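Local structure of inactive glucansucrase (Lactobacillus reuteri, 5JBD) at residues Q176-Y181 with H775-T780; R766-N769 with Q773-V776. The protein is an inactive glucansucrase, a glycoside hydrolase family 70 protein of the TIM-barrel clan, and carries a bound calcium ion. All blocks are in the same frame, centred on the assembly; numbering follows the deposited sequence.

Contact 1. Residues Q176-Y181 with H775-T780; sequences QSMPNY and HVNGQT. With SO4 (sulfate ion), chain G.
Met178 reaches across to Val776 and Asn777 with its outer atoms. From CB the chain leads to CG, which lies 4.0 Å from Val776 CG1, an apolar meeting in which the two side chains pass at a slant. The chain then bends twice, chi2 at -76° and chi3 at -79°, which curls the thioether onto Asn777. SD sits 3.5 Å from Asn777 N and 3.5 Å from Asn777 CB, a van der Waals approach, and CE ends 4.1 Å from Asn777 N. Asn777 is the second residue of a type I' turn running from Val776 to Gln779, within the loop that joins the antiparallel neighbours 758-767 and 784-791 of the six-stranded sheet. Two backbone bonds tie that turn, Val776 N to Gln779 O at 2.7 Å and Gln779 N to Val776 O at 3.0 Å. Met178 itself opens a type II turn ending at Tyr181, and Leu175 adds a further contact on Val776. Just before the type I' turn, His775 holds a sulfate ion, probably from the crystallisation liquor: His775 N points almost straight (172°) at sulfate O4, and His775 ND1 donates to sulfate O1 at 2.7 Å.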
loop_
_atom_site.group_PDB
_atom_site.type_symbol
_atom_site.label_atom_id
_atom_site.label_comp_id
_atom_site.label_asym_id
_atom_site.label_seq_id
_atom_site.Cartn_x
_atom_site.Cartn_y
_atom_site.Cartn_z
ATOM N N GLN A 176 17.379 -10.030 4.418
ATOM C CA GLN A 176 17.128 -10.525 5.792
ATOM C C GLN A 176 18.159 -11.488 6.335
ATOM O O GLN A 176 18.317 -11.584 7.563
ATOM C CB GLN A 176 15.774 -11.230 5.896
ATOM C CG GLN A 176 14.581 -10.284 5.906
ATOM C CD GLN A 176 13.231 -11.009 6.033
ATOM O OE1 GLN A 176 12.303 -10.511 6.681
ATOM N NE2 GLN A 176 13.129 -12.202 5.451
ATOM N N SER A 177 18.855 -12.190 5.445
ATOM C CA SER A 177 19.807 -13.211 5.861
ATOM C C SER A 177 21.184 -12.667 6.218
ATOM O O SER A 177 22.062 -13.445 6.595
ATOM C CB SER A 177 19.992 -14.224 4.736
ATOM O OG SER A 177 20.773 -13.638 3.701
ATOM N N MET A 178 21.395 -11.357 6.080
ATOM C CA MET A 178 22.731 -10.783 6.250
ATOM C C MET A 178 23.063 -10.688 7.729
ATOM O O MET A 178 22.151 -10.604 8.554
ATOM C CB MET A 178 22.851 -9.443 5.501
ATOM C CG MET A 178 23.097 -9.720 4.009
ATOM S SD MET A 178 24.811 -10.232 3.653
ATOM C CE MET A 178 25.668 -8.662 3.674
ATOM N N PRO A 179 24.365 -10.762 8.073
ATOM C CA PRO A 179 24.724 -10.766 9.486
ATOM C C PRO A 179 24.332 -9.456 10.177
ATOM O O PRO A 179 24.596 -8.370 9.652
ATOM C CB PRO A 179 26.243 -10.977 9.475
ATOM C CG PRO A 179 26.702 -10.533 8.133
ATOM C CD PRO A 179 25.549 -10.721 7.192
ATOM N N ASN A 180 23.660 -9.591 11.318
ATOM C CA ASN A 180 23.185 -8.476 12.143
ATOM C C ASN A 180 22.133 -7.596 11.454
ATOM O O ASN A 180 22.046 -6.399 11.725
ATOM C CB ASN A 180 24.365 -7.620 12.638
ATOM C CG ASN A 180 25.477 -8.444 13.261
ATOM O OD1 ASN A 180 26.651 -8.185 13.015
ATOM N ND2 ASN A 180 25.116 -9.428 14.075
ATOM N N TYR A 181 21.323 -8.201 10.586
ATOM C CA TYR A 181 20.261 -7.489 9.879
ATOM C C TYR A 181 19.298 -6.857 10.875
ATOM O O TYR A 181 18.936 -7.469 11.876
ATOM C CB TYR A 181 19.504 -8.433 8.938
ATOM C CG TYR A 181 18.300 -7.808 8.242
ATOM C CD1 TYR A 181 18.455 -6.996 7.109
ATOM C CD2 TYR A 181 17.004 -8.043 8.713
ATOM C CE1 TYR A 181 17.344 -6.433 6.474
ATOM C CE2 TYR A 181 15.888 -7.487 8.090
ATOM C CZ TYR A 181 16.055 -6.683 6.974
ATOM O OH TYR A 181 14.935 -6.136 6.365
ATOM N N HIS A 775 24.463 -7.938 -5.489
ATOM C CA HIS A 775 24.964 -9.107 -4.781
ATOM C C HIS A 775 24.454 -9.055 -3.343
ATOM O O HIS A 775 24.255 -7.969 -2.798
ATOM C CB HIS A 775 26.501 -9.139 -4.800
ATOM C CG HIS A 775 27.078 -9.515 -6.125
ATOM N ND1 HIS A 775 27.061 -8.666 -7.211
ATOM C CD2 HIS A 775 27.698 -10.644 -6.541
ATOM C CE1 HIS A 775 27.641 -9.259 -8.241
ATOM N NE2 HIS A 775 28.025 -10.465 -7.861
ATOM N N VAL A 776 24.223 -10.222 -2.746
ATOM C CA VAL A 776 23.874 -10.334 -1.326
ATOM C C VAL A 776 24.831 -11.352 -0.718
ATOM O O VAL A 776 24.891 -12.498 -1.187
ATOM C CB VAL A 776 22.418 -10.792 -1.131
ATOM C CG1 VAL A 776 22.052 -10.818 0.350
ATOM C CG2 VAL A 776 21.461 -9.875 -1.889
ATOM N N ASN A 777 25.599 -10.923 0.288
ATOM C CA ASN A 777 26.720 -11.714 0.857
ATOM C C ASN A 777 27.664 -12.269 -0.250
ATOM O O ASN A 777 28.079 -13.427 -0.201
ATOM C CB ASN A 777 26.228 -12.880 1.797
ATOM C CG ASN A 777 27.224 -13.216 2.908
ATOM O OD1 ASN A 777 28.112 -12.432 3.251
ATOM N ND2 ASN A 777 27.091 -14.426 3.459
ATOM N N GLY A 778 27.975 -11.449 -1.256
ATOM C CA GLY A 778 28.811 -11.876 -2.389
ATOM C C GLY A 778 28.170 -12.786 -3.440
ATOM O O GLY A 778 28.854 -13.206 -4.372
ATOM N N GLN A 779 26.869 -13.072 -3.321
ATOM C CA GLN A 779 26.167 -13.974 -4.240
ATOM C C GLN A 779 25.107 -13.234 -5.033
ATOM O O GLN A 779 24.528 -12.251 -4.557
ATOM C CB GLN A 779 25.492 -15.108 -3.474
ATOM C CG GLN A 779 26.437 -16.038 -2.720
ATOM C CD GLN A 779 27.214 -16.967 -3.652
ATOM O OE1 GLN A 779 28.410 -16.770 -3.908
ATOM N NE2 GLN A 779 26.533 -17.989 -4.167
ATOM N N THR A 780 24.855 -13.712 -6.248
ATOM C CA THR A 780 23.817 -13.140 -7.103
ATOM C C THR A 780 23.280 -14.192 -8.073
ATOM O O THR A 780 23.777 -15.325 -8.110
ATOM C CB THR A 780 24.348 -11.902 -7.874
ATOM O OG1 THR A 780 23.251 -11.182 -8.460
ATOM C CG2 THR A 780 25.363 -12.291 -8.964
HETATM S S SO4 G . 26.782 -5.112 -5.692
HETATM O O1 SO4 G . 26.670 -6.072 -6.812
HETATM O O2 SO4 G . 28.031 -5.353 -4.929
HETATM O O3 SO4 G . 26.805 -3.764 -6.289
HETATM O O4 SO4 G . 25.617 -5.257 -4.786
#

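Contact 2. Residues R766-N769 with Q773-V776; sequences RTNN and QIHV. With SO4 (sulfate ion), chain G.
Ile774 lies against Arg766, Thr767 and Asn768, its branches dividing among them. CD1 comes within 3.7 Å of Arg766 NH1, slanting toward the guanidinium. CG1, set between the backbone N and the carbonyl carbon of Ile774 (chi1 58°), is 3.9 Å from Thr767 C, and CG2 is 3.9 Å from Asn768 CB. Val776 CG2 covers one guanidinium face, 3.9 Å from Arg766 NH2, the two side chains crossing at about a right angle. The backbones meet in a single bridge between Thr767 and Gln773, just where strand 758-767 gives way to the loop, the two touching parts running at close to a right angle. Evidence for the pairing centres on Arg766 O: it accepts Ile774 N at 3.2 Å, with 157° at the hydrogen and the donor tilted 26° from the carbonyl plane, and also takes a CA-H...O contact from Gln773 CA at 3.3 Å. In the connecting loop, Asn768 OD1 accepts the backbone N of both Arg770 and Met772. The polar end of Arg766 is spent elsewhere, on a salt bridge to Asp192 and on the carbonyl oxygens of Leu173 and Ser191. Ile774 and Val776 thus bring hydrocarbon to a buried guanidinium whose nitrogens already have oxygen partners, an arrangement that would be expected to strengthen its pairing with Asp192.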
loop_
_atom_site.group_PDB
_atom_site.type_symbol
_atom_site.label_atom_id
_atom_site.label_comp_id
_atom_site.label_asym_id
_atom_site.label_seq_id
_atom_site.Cartn_x
_atom_site.Cartn_y
_atom_site.Cartn_z
ATOM N N ARG A 766 18.333 -10.950 -9.996
ATOM C CA ARG A 766 18.214 -10.448 -8.625
ATOM C C ARG A 766 18.606 -8.965 -8.600
ATOM O O ARG A 766 19.735 -8.632 -8.915
ATOM C CB ARG A 766 19.153 -11.241 -7.698
ATOM C CG ARG A 766 19.112 -10.858 -6.225
ATOM C CD ARG A 766 17.820 -11.290 -5.570
ATOM N NE ARG A 766 17.813 -10.923 -4.153
ATOM C CZ ARG A 766 17.569 -9.696 -3.674
ATOM N NH1 ARG A 766 17.318 -8.681 -4.501
ATOM N NH2 ARG A 766 17.591 -9.483 -2.350
ATOM N N THR A 767 17.680 -8.104 -8.179
ATOM C CA THR A 767 17.909 -6.657 -8.195
ATOM C C THR A 767 17.490 -5.953 -6.914
ATOM O O THR A 767 16.770 -6.518 -6.082
ATOM C CB THR A 767 17.132 -5.979 -9.345
ATOM O OG1 THR A 767 15.722 -6.050 -9.096
ATOM C CG2 THR A 767 17.464 -6.623 -10.683
ATOM N N ASN A 768 17.934 -4.697 -6.795
ATOM C CA ASN A 768 17.406 -3.775 -5.788
ATOM C C ASN A 768 16.056 -3.207 -6.267
ATOM O O ASN A 768 15.519 -3.641 -7.303
ATOM C CB ASN A 768 18.435 -2.668 -5.475
ATOM C CG ASN A 768 18.675 -1.706 -6.635
ATOM O OD1 ASN A 768 17.948 -1.684 -7.632
ATOM N ND2 ASN A 768 19.717 -0.891 -6.501
ATOM N N ASN A 769 15.529 -2.227 -5.536
ATOM C CA ASN A 769 14.219 -1.643 -5.860
ATOM C C ASN A 769 14.184 -0.731 -7.105
ATOM O O ASN A 769 13.116 -0.248 -7.482
ATOM C CB ASN A 769 13.625 -0.932 -4.646
ATOM C CG ASN A 769 14.441 0.270 -4.190
ATOM O OD1 ASN A 769 15.516 0.559 -4.721
ATOM N ND2 ASN A 769 13.949 0.938 -3.162
ATOM N N GLN A 773 20.974 -4.894 -10.823
ATOM C CA GLN A 773 21.456 -6.138 -10.254
ATOM C C GLN A 773 22.299 -5.870 -9.010
ATOM O O GLN A 773 23.145 -4.962 -9.022
ATOM C CB GLN A 773 22.279 -6.930 -11.285
ATOM C CG GLN A 773 22.684 -8.309 -10.780
ATOM C CD GLN A 773 23.344 -9.197 -11.820
ATOM O OE1 GLN A 773 23.498 -8.823 -12.983
ATOM N NE2 GLN A 773 23.746 -10.392 -11.387
ATOM N N ILE A 774 22.060 -6.647 -7.948
ATOM C CA ILE A 774 22.900 -6.604 -6.739
ATOM C C ILE A 774 23.448 -7.972 -6.351
ATOM O O ILE A 774 22.965 -9.010 -6.827
ATOM C CB ILE A 774 22.154 -6.020 -5.514
ATOM C CG1 ILE A 774 20.885 -6.829 -5.203
ATOM C CG2 ILE A 774 21.821 -4.551 -5.764
ATOM C CD1 ILE A 774 20.252 -6.508 -3.865
ATOM N N HIS A 775 24.463 -7.938 -5.489
ATOM C CA HIS A 775 24.964 -9.107 -4.781
ATOM C C HIS A 775 24.454 -9.055 -3.343
ATOM O O HIS A 775 24.255 -7.969 -2.798
ATOM C CB HIS A 775 26.501 -9.139 -4.800
ATOM C CG HIS A 775 27.078 -9.515 -6.125
ATOM N ND1 HIS A 775 27.061 -8.666 -7.211
ATOM C CD2 HIS A 775 27.698 -10.644 -6.541
ATOM C CE1 HIS A 775 27.641 -9.259 -8.241
ATOM N NE2 HIS A 775 28.025 -10.465 -7.861
ATOM N N VAL A 776 24.223 -10.222 -2.746
ATOM C CA VAL A 776 23.874 -10.334 -1.326
ATOM C C VAL A 776 24.831 -11.352 -0.718
ATOM O O VAL A 776 24.891 -12.498 -1.187
ATOM C CB VAL A 776 22.418 -10.792 -1.131
ATOM C CG1 VAL A 776 22.052 -10.818 0.350
ATOM C CG2 VAL A 776 21.461 -9.875 -1.889
HETATM S S SO4 G . 26.782 -5.112 -5.692
HETATM O O1 SO4 G . 26.670 -6.072 -6.812
HETATM O O2 SO4 G . 28.031 -5.353 -4.929
HETATM O O3 SO4 G . 26.805 -3.764 -6.289
HETATM O O4 SO4 G . 25.617 -5.257 -4.786
#

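Both contacts use the connection between strands 758-767 and 784-791, sharing His775 and Val776, and their centres are 10 Å apart. Contact 2 is local, four residues apart in sequence, and the more extensive (296 against 149 Å² buried); it adjoins the sheet and includes three buried residues. Contact 1 spans 594 residues and lies farther from the centre of the chain (about 26 against 22 Å, centre to centre), with Val776 its one buried member. The chemistry differs accordingly: thioether and alkyl touches between two loops in contact 1, a backbone bridge plus aliphatic cover of an arginine in contact 2. Thr780 OG1 links them by probable hydrogen bonds to Ile774 O (2.7 Å) and Gln773 NE2 (3.1 Å).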